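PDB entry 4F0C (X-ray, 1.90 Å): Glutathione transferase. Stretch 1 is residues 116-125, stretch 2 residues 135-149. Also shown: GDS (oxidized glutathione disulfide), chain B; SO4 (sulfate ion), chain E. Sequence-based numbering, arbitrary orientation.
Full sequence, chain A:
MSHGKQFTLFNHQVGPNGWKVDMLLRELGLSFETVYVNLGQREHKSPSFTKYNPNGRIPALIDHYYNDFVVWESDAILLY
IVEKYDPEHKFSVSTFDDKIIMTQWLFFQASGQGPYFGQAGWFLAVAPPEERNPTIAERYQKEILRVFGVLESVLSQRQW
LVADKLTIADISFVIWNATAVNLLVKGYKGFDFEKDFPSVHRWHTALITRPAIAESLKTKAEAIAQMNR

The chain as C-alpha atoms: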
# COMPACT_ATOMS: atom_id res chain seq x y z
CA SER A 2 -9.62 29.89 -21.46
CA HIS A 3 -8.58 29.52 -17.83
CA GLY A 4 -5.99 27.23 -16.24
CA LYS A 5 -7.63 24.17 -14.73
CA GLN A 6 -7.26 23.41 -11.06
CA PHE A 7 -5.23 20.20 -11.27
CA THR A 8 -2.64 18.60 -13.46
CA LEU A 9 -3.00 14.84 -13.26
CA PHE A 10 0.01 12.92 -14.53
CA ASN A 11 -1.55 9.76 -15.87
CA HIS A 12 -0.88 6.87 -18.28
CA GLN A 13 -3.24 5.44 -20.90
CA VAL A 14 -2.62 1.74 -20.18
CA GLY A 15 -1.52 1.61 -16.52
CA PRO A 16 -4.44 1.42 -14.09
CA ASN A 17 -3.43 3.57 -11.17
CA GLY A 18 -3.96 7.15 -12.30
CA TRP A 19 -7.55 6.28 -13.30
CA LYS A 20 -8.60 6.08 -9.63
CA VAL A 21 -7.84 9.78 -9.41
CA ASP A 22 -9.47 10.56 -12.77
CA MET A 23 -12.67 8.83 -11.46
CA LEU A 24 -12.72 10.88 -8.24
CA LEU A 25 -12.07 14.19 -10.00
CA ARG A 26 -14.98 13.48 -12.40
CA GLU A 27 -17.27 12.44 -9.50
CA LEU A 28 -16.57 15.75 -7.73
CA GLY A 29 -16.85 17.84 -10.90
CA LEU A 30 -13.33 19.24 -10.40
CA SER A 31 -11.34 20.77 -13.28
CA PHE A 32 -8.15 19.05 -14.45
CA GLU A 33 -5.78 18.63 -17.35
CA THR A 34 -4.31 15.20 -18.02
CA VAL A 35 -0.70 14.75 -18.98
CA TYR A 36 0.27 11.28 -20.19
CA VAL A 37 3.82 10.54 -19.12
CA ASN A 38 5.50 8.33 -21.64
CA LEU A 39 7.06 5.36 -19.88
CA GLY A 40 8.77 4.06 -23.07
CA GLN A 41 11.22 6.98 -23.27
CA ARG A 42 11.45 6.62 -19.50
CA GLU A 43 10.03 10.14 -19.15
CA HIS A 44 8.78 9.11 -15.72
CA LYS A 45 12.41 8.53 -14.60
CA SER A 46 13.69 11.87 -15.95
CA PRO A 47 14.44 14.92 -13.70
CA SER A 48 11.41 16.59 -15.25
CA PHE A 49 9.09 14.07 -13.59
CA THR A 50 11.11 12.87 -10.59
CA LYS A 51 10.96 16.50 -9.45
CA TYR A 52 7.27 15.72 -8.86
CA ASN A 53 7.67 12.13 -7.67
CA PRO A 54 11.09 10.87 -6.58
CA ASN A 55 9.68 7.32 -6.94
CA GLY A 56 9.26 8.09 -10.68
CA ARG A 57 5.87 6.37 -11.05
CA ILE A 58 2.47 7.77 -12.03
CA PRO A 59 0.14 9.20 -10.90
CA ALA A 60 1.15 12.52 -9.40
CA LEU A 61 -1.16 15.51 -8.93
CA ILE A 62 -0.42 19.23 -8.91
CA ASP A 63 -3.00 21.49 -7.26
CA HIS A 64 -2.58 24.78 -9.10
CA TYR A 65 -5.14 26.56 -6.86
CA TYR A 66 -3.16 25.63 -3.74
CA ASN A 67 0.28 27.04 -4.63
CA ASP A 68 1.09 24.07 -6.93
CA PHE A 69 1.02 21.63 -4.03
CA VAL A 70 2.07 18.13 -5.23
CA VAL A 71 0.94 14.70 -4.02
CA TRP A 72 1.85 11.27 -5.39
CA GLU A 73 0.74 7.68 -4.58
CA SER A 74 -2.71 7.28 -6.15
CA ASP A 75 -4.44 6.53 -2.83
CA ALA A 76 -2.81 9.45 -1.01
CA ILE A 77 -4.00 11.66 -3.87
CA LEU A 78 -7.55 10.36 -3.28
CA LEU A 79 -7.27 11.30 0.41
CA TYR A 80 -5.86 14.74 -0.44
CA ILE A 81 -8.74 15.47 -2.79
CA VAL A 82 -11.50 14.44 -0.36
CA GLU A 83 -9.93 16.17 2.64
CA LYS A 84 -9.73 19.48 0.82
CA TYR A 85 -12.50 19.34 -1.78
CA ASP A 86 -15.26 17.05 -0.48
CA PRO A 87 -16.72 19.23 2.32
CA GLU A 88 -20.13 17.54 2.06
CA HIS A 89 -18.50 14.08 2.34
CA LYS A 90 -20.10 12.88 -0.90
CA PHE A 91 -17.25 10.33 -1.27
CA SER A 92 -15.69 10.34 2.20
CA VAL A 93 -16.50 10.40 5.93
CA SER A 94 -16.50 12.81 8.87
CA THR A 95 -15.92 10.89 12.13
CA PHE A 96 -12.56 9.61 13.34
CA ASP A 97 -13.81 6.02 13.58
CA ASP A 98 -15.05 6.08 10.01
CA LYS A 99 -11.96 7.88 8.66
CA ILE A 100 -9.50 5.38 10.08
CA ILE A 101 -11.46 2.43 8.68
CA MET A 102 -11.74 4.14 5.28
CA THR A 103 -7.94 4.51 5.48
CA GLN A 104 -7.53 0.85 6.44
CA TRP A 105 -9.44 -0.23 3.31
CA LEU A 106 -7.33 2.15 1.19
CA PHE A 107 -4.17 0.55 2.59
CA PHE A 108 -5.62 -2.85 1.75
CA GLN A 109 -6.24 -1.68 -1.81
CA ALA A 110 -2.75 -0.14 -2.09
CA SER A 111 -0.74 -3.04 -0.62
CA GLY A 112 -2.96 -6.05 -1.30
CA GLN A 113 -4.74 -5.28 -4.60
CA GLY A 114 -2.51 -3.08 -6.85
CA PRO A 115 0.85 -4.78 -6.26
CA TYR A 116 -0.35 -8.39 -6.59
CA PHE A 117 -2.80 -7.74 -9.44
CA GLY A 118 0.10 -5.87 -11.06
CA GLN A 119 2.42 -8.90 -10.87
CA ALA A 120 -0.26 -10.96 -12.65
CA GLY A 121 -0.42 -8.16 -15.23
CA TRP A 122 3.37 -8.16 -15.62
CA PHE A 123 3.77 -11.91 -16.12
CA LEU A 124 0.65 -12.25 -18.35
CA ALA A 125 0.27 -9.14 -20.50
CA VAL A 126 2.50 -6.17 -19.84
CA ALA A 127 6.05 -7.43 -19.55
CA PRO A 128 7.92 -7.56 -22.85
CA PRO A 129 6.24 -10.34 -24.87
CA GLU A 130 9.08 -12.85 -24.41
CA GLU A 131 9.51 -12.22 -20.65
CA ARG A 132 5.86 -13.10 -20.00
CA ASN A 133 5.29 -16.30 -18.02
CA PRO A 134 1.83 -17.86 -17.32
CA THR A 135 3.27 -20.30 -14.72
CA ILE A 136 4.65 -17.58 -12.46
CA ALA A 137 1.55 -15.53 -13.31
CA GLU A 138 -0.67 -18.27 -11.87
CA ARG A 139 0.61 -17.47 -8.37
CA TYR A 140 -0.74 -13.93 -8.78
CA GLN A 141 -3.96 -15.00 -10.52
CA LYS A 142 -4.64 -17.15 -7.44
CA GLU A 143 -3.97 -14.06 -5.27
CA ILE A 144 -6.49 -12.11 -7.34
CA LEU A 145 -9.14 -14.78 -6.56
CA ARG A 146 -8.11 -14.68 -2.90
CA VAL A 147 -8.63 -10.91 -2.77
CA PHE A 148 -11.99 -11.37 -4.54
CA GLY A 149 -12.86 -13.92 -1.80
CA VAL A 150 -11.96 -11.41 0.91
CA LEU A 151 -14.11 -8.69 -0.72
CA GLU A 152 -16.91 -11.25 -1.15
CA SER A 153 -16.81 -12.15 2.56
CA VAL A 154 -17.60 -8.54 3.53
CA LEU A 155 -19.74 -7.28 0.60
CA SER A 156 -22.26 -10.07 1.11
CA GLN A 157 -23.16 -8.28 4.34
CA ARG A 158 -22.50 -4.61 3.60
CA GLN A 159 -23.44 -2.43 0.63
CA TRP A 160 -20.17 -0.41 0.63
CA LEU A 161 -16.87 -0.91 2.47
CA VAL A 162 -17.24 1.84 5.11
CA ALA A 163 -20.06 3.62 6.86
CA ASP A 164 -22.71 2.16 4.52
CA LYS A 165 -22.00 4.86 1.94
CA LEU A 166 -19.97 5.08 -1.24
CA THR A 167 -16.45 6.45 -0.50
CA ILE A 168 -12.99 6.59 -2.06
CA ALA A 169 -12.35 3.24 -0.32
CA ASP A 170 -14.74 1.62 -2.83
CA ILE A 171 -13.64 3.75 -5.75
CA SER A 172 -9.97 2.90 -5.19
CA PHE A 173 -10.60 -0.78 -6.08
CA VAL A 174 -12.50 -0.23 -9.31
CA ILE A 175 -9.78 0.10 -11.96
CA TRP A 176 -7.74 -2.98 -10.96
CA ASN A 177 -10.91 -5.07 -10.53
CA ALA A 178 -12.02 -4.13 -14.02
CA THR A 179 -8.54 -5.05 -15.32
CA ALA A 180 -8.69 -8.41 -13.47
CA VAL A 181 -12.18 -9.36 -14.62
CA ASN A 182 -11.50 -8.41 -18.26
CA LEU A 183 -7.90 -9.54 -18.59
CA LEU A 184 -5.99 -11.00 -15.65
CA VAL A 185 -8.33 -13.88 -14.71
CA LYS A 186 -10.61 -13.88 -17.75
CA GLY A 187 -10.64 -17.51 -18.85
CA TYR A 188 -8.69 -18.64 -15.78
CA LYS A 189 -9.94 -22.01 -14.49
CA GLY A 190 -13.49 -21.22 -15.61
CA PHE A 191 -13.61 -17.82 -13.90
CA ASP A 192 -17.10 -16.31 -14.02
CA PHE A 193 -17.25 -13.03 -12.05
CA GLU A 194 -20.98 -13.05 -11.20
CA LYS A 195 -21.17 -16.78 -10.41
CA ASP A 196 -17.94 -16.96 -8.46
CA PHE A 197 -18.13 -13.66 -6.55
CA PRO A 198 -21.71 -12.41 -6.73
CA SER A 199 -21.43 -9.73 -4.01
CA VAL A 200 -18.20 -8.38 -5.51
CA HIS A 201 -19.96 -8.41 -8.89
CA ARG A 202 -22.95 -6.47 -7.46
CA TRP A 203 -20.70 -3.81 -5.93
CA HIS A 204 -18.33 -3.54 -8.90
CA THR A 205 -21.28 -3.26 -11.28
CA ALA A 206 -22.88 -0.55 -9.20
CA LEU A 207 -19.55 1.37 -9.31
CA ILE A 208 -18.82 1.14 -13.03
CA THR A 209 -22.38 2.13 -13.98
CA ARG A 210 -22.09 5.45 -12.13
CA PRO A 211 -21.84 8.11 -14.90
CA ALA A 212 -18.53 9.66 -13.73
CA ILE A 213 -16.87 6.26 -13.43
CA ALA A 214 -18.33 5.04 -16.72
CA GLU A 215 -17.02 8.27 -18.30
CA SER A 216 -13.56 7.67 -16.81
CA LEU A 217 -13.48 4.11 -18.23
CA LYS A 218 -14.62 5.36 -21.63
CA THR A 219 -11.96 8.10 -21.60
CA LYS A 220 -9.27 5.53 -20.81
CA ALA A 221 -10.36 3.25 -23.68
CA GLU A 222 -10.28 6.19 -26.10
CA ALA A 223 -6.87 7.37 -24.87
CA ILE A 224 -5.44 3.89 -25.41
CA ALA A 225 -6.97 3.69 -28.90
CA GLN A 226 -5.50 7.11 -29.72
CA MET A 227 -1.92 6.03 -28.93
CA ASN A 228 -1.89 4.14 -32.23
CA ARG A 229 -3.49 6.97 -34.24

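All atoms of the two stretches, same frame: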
# COMPACT_ATOMS: atom_id res chain seq x y z
N TYR A 116 -0.21 -6.99 -6.21
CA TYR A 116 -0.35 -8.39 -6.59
C TYR A 116 -1.06 -8.51 -7.94
O TYR A 116 -0.67 -9.31 -8.78
CB TYR A 116 -1.16 -9.15 -5.52
CG TYR A 116 -0.34 -9.32 -4.25
CD1 TYR A 116 0.55 -10.38 -4.10
CD2 TYR A 116 -0.44 -8.39 -3.22
CE1 TYR A 116 1.32 -10.54 -2.91
CE2 TYR A 116 0.34 -8.52 -2.04
CZ TYR A 116 1.21 -9.59 -1.90
OH TYR A 116 1.97 -9.72 -0.73
N PHE A 117 -2.10 -7.71 -8.14
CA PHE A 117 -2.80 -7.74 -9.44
C PHE A 117 -1.78 -7.31 -10.52
O PHE A 117 -1.75 -7.84 -11.64
CB PHE A 117 -4.01 -6.78 -9.46
CG PHE A 117 -5.23 -7.28 -8.72
CD1 PHE A 117 -5.14 -7.93 -7.49
CD2 PHE A 117 -6.51 -7.02 -9.25
CE1 PHE A 117 -6.31 -8.35 -6.81
CE2 PHE A 117 -7.68 -7.41 -8.58
CZ PHE A 117 -7.58 -8.09 -7.35
N GLY A 118 -0.95 -6.34 -10.17
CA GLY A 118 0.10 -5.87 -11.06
C GLY A 118 1.13 -6.93 -11.44
O GLY A 118 1.63 -6.92 -12.57
N GLN A 119 1.45 -7.85 -10.52
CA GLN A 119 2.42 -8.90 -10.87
C GLN A 119 1.76 -9.87 -11.84
O GLN A 119 2.41 -10.31 -12.78
CB GLN A 119 2.93 -9.67 -9.65
CG GLN A 119 3.61 -8.80 -8.60
CD GLN A 119 4.44 -7.73 -9.23
OE1 GLN A 119 5.48 -8.00 -9.85
NE2 GLN A 119 4.00 -6.47 -9.06
N ALA A 120 0.48 -10.18 -11.64
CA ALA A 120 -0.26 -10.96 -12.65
C ALA A 120 -0.20 -10.26 -14.01
O ALA A 120 0.09 -10.89 -15.01
CB ALA A 120 -1.70 -11.18 -12.25
N GLY A 121 -0.47 -8.95 -14.02
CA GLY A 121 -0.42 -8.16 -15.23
C GLY A 121 0.95 -8.22 -15.92
O GLY A 121 1.03 -8.39 -17.14
N TRP A 122 2.00 -8.08 -15.12
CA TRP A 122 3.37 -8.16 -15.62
C TRP A 122 3.61 -9.50 -16.30
O TRP A 122 3.92 -9.55 -17.50
CB TRP A 122 4.40 -7.98 -14.50
CG TRP A 122 5.83 -8.02 -14.98
CD1 TRP A 122 6.73 -9.02 -14.80
CD2 TRP A 122 6.51 -7.00 -15.72
NE1 TRP A 122 7.94 -8.69 -15.39
CE2 TRP A 122 7.82 -7.45 -15.96
CE3 TRP A 122 6.13 -5.74 -16.21
CZ2 TRP A 122 8.76 -6.69 -16.66
CZ3 TRP A 122 7.07 -4.98 -16.91
CH2 TRP A 122 8.37 -5.46 -17.12
N PHE A 123 3.47 -10.59 -15.55
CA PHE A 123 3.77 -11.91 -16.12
C PHE A 123 2.82 -12.39 -17.25
O PHE A 123 3.21 -13.23 -18.06
CB PHE A 123 3.95 -12.97 -15.02
CG PHE A 123 5.18 -12.76 -14.19
CD1 PHE A 123 6.44 -13.06 -14.72
CD2 PHE A 123 5.09 -12.25 -12.90
CE1 PHE A 123 7.59 -12.86 -13.96
CE2 PHE A 123 6.24 -12.05 -12.13
CZ PHE A 123 7.49 -12.35 -12.67
N LEU A 124 1.61 -11.85 -17.30
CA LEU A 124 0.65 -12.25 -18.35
C LEU A 124 0.63 -11.39 -19.61
O LEU A 124 0.48 -11.93 -20.71
CB LEU A 124 -0.77 -12.22 -17.82
CG LEU A 124 -1.14 -13.32 -16.85
CD1 LEU A 124 -2.47 -12.95 -16.23
CD2 LEU A 124 -1.20 -14.67 -17.58
N ALA A 125 0.73 -10.07 -19.46
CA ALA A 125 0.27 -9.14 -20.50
C ALA A 125 1.17 -7.94 -20.79
O ALA A 125 1.18 -7.42 -21.91
CB ALA A 125 -1.13 -8.62 -20.15
N THR A 135 3.05 -19.52 -15.94
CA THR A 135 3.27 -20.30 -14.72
C THR A 135 3.51 -19.45 -13.47
O THR A 135 2.90 -19.67 -12.41
CB THR A 135 4.44 -21.29 -14.87
OG1 THR A 135 4.19 -22.19 -15.96
CG2 THR A 135 4.64 -22.10 -13.59
N ILE A 136 4.42 -18.49 -13.58
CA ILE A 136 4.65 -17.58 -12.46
C ILE A 136 3.41 -16.72 -12.28
O ILE A 136 3.01 -16.43 -11.16
CB ILE A 136 5.90 -16.69 -12.68
CG1 ILE A 136 7.17 -17.54 -12.61
CG2 ILE A 136 5.95 -15.55 -11.67
CD1 ILE A 136 7.40 -18.20 -11.24
N ALA A 137 2.78 -16.34 -13.39
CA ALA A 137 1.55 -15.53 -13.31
C ALA A 137 0.46 -16.23 -12.51
O ALA A 137 -0.33 -15.56 -11.84
CB ALA A 137 1.02 -15.17 -14.71
N GLU A 138 0.40 -17.55 -12.58
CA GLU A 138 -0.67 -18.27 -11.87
C GLU A 138 -0.67 -17.99 -10.37
O GLU A 138 -1.72 -17.94 -9.75
CB GLU A 138 -0.64 -19.78 -12.14
CG GLU A 138 -1.79 -20.47 -11.44
CD GLU A 138 -2.06 -21.84 -11.99
OE1 GLU A 138 -1.26 -22.32 -12.82
OE2 GLU A 138 -3.07 -22.44 -11.58
N ARG A 139 0.52 -17.83 -9.78
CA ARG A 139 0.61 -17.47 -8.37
C ARG A 139 -0.19 -16.19 -8.09
O ARG A 139 -0.90 -16.09 -7.08
CB ARG A 139 2.09 -17.29 -7.96
CG ARG A 139 2.33 -16.31 -6.77
CD ARG A 139 3.82 -16.33 -6.30
NE ARG A 139 4.11 -15.30 -5.30
CZ ARG A 139 3.84 -15.40 -3.99
NH1 ARG A 139 3.29 -16.49 -3.50
NH2 ARG A 139 4.11 -14.39 -3.17
N TYR A 140 -0.07 -15.21 -8.98
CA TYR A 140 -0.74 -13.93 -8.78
C TYR A 140 -2.20 -13.95 -9.22
O TYR A 140 -3.02 -13.24 -8.66
CB TYR A 140 0.06 -12.81 -9.46
CG TYR A 140 1.44 -12.76 -8.84
CD1 TYR A 140 1.61 -12.27 -7.55
CD2 TYR A 140 2.55 -13.29 -9.51
CE1 TYR A 140 2.87 -12.26 -6.96
CE2 TYR A 140 3.80 -13.28 -8.92
CZ TYR A 140 3.95 -12.77 -7.63
OH TYR A 140 5.18 -12.76 -7.02
N GLN A 141 -2.55 -14.77 -10.21
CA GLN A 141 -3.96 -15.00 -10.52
C GLN A 141 -4.70 -15.63 -9.32
O GLN A 141 -5.83 -15.26 -8.99
CB GLN A 141 -4.09 -15.90 -11.74
CG GLN A 141 -3.61 -15.22 -13.03
CD GLN A 141 -3.58 -16.19 -14.17
OE1 GLN A 141 -2.84 -17.17 -14.13
NE2 GLN A 141 -4.44 -15.96 -15.17
N LYS A 142 -4.05 -16.58 -8.66
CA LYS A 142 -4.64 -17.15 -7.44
C LYS A 142 -4.82 -16.08 -6.36
O LYS A 142 -5.82 -16.09 -5.63
CB LYS A 142 -3.78 -18.31 -6.92
CG LYS A 142 -3.97 -19.61 -7.70
CD LYS A 142 -2.89 -20.64 -7.36
CE LYS A 142 -3.24 -22.01 -7.93
NZ LYS A 142 -2.06 -22.91 -7.89
N GLU A 143 -3.86 -15.16 -6.25
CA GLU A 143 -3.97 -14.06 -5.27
C GLU A 143 -5.12 -13.11 -5.64
O GLU A 143 -5.82 -12.60 -4.77
CB GLU A 143 -2.65 -13.27 -5.15
CG GLU A 143 -2.68 -12.16 -4.07
CD GLU A 143 -2.83 -12.71 -2.61
OE1 GLU A 143 -2.82 -13.94 -2.42
OE2 GLU A 143 -2.96 -11.90 -1.68
N ILE A 144 -5.31 -12.87 -6.93
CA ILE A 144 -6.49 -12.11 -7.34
C ILE A 144 -7.78 -12.76 -6.82
O ILE A 144 -8.63 -12.08 -6.27
CB ILE A 144 -6.56 -11.98 -8.90
CG1 ILE A 144 -5.44 -11.04 -9.36
CG2 ILE A 144 -7.95 -11.54 -9.32
CD1 ILE A 144 -5.21 -11.01 -10.91
N LEU A 145 -7.93 -14.07 -7.03
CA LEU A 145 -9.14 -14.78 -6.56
C LEU A 145 -9.24 -14.71 -5.04
O LEU A 145 -10.36 -14.65 -4.48
CB LEU A 145 -9.14 -16.24 -7.02
CG LEU A 145 -9.05 -16.48 -8.53
CD1 LEU A 145 -9.21 -17.97 -8.85
CD2 LEU A 145 -10.15 -15.65 -9.21
N ARG A 146 -8.09 -14.75 -4.36
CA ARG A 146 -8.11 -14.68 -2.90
C ARG A 146 -8.66 -13.32 -2.45
O ARG A 146 -9.51 -13.23 -1.53
CB ARG A 146 -6.73 -14.93 -2.27
CG ARG A 146 -6.79 -15.19 -0.74
CD ARG A 146 -5.42 -15.01 -0.04
NE ARG A 146 -4.96 -13.62 -0.12
CZ ARG A 146 -5.35 -12.65 0.71
NH1 ARG A 146 -6.21 -12.90 1.71
NH2 ARG A 146 -4.87 -11.43 0.54
N VAL A 147 -8.17 -12.26 -3.08
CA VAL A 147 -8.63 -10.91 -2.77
C VAL A 147 -10.13 -10.78 -3.08
O VAL A 147 -10.87 -10.19 -2.30
CB VAL A 147 -7.80 -9.84 -3.49
CG1 VAL A 147 -8.47 -8.42 -3.44
CG2 VAL A 147 -6.33 -9.83 -2.91
N PHE A 148 -10.55 -11.31 -4.23
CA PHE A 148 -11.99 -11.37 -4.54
C PHE A 148 -12.77 -12.07 -3.42
O PHE A 148 -13.85 -11.62 -3.04
CB PHE A 148 -12.23 -12.13 -5.85
CG PHE A 148 -11.95 -11.33 -7.10
CD1 PHE A 148 -11.68 -9.97 -7.04
CD2 PHE A 148 -11.97 -11.96 -8.35
CE1 PHE A 148 -11.41 -9.25 -8.21
CE2 PHE A 148 -11.71 -11.24 -9.52
CZ PHE A 148 -11.44 -9.90 -9.45
N GLY A 149 -12.24 -13.18 -2.92
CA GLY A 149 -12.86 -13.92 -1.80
C GLY A 149 -12.99 -13.05 -0.55
O GLY A 149 -14.03 -13.05 0.13
N1 GDS B . -0.23 -4.89 3.64
CA1 GDS B . -0.28 -5.80 4.85
C1 GDS B . 0.20 -5.05 6.15
OE1 GDS B . 1.11 -4.17 6.05
OE2 GDS B . -0.42 -5.31 7.22
CB1 GDS B . 0.60 -7.08 4.65
CG1 GDS B . 0.53 -8.00 5.90
CD1 GDS B . 1.24 -9.28 5.60
O1 GDS B . 1.82 -9.53 4.55
N2 GDS B . 1.21 -10.19 6.63
CA2 GDS B . 1.84 -11.52 6.51
C2 GDS B . 0.80 -12.60 6.69
O2 GDS B . -0.05 -12.50 7.58
CB2 GDS B . 2.86 -11.76 7.65
SG2 GDS B . 4.33 -10.74 7.38
N3 GDS B . 0.92 -13.69 5.90
CA3 GDS B . -0.01 -14.77 6.06
C3 GDS B . -0.53 -15.24 4.70
OE3 GDS B . -1.16 -16.32 4.66
OE4 GDS B . -0.34 -14.46 3.75
N4 GDS B . 3.84 -9.15 2.57
CA4 GDS B . 3.83 -8.09 1.55
C4 GDS B . 3.73 -6.71 2.27
OE5 GDS B . 4.26 -6.59 3.41
OE6 GDS B . 3.14 -5.82 1.64
C5 GDS B . 4.57 -10.30 2.38
O5 GDS B . 5.25 -10.52 1.38
CA5 GDS B . 4.55 -11.34 3.50
N5 GDS B . 4.76 -12.70 2.94
CB5 GDS B . 5.66 -10.98 4.49
SG5 GDS B . 5.48 -11.95 6.03
CA6 GDS B . 1.88 -15.16 1.28
C6 GDS B . 2.48 -15.24 -0.18
OE7 GDS B . 1.99 -16.07 -0.98
OE8 GDS B . 3.41 -14.45 -0.46
N6 GDS B . 0.54 -15.74 1.31
CB6 GDS B . 2.87 -15.88 2.23
CG6 GDS B . 4.14 -15.06 2.52
CD6 GDS B . 3.78 -13.71 3.13
O6 GDS B . 2.76 -13.46 3.78
S SO4 E . 1.55 -19.94 -4.63
O1 SO4 E . 1.48 -20.61 -3.33
O2 SO4 E . 2.65 -18.99 -4.61
O3 SO4 E . 1.79 -20.90 -5.71
O4 SO4 E . 0.27 -19.27 -4.89

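Two helices running roughly antiparallel pack here through an apolar, aromatic-rich contact that no hydrogen bond or salt bridge crosses. Their axes approach to 8.0 Å, with 147° between their N-to-C directions, and the contact buries 712 Å² counting both sides.

At the centre, small residues let the backbones come close. The CA atoms of Ala120 and Tyr140 lie just 4.9 Å apart, and Ala120 CB touches Tyr140 CB at 3.7 Å and Ile144 CD1 at 3.8 Å. Alanine suits such a place because its single methyl fills the gap without holding the helices apart. Ala137 does the same for the other helix: its CB lies 3.7 Å from Phe123 CB and 3.6 Å from Leu124 CG, a methyl shared by two larger neighbours.

Tyr140 packs as a knob into a hole of the first helix. Its CA-to-CB bond points toward the first helix, and its side chain sits among Tyr116, Gln119, Ala120 and Phe123. Gln119 CB lies 3.4 Å from the centroid of the Tyr140 ring, almost on the ring normal, so a methylene group packs on the aromatic face. The rest of the glutamine side chain leads away, which allows a polar residue to contribute an aliphatic surface here while its amide finds hydrogen bonds elsewhere in the structure.

The same CH-pi arrangement recurs with the roles of the helices reversed. Ile136 CG2 stands 3.5 Å from the centroid of the Phe123 ring, and Ile144 CG1 stands 3.7 Å from that of Phe117. The flat phenylalanine faces offer broad surfaces for the branched isoleucines. Phe117 also uses its edge, with CE1 3.9 Å from Val147 CB and CZ 4.1 Å from Phe148 CE1, extending the apolar packing along the second helix.

Polar groups are accommodated without bonding across the contact. Glu143 packs against Tyr116: Glu143 CG lies 3.7 Å from Tyr116 CB, and Glu143 OE2 sits over one face of the Tyr116 ring. The carboxylate also forms a salt bridge within its own helix, Glu143 OE2 to Arg146 NH2 at 3.0 Å. Leu124 CD1 rests 3.8 Å from Gln141 NE2, an amide nitrogen hydrogen-bonded elsewhere in the structure.

Arg139 makes little of the helix contact and turns its charge to bound anions: NH1 donates to sulfate O2 at 2.8 Å and to OE7 of the glutathione disulfide at 2.9 Å, and NH2 to OE8 of the same ligand at 2.8 Å. Gly118 and Gly121 take no part; a CB on either would point away from the second helix.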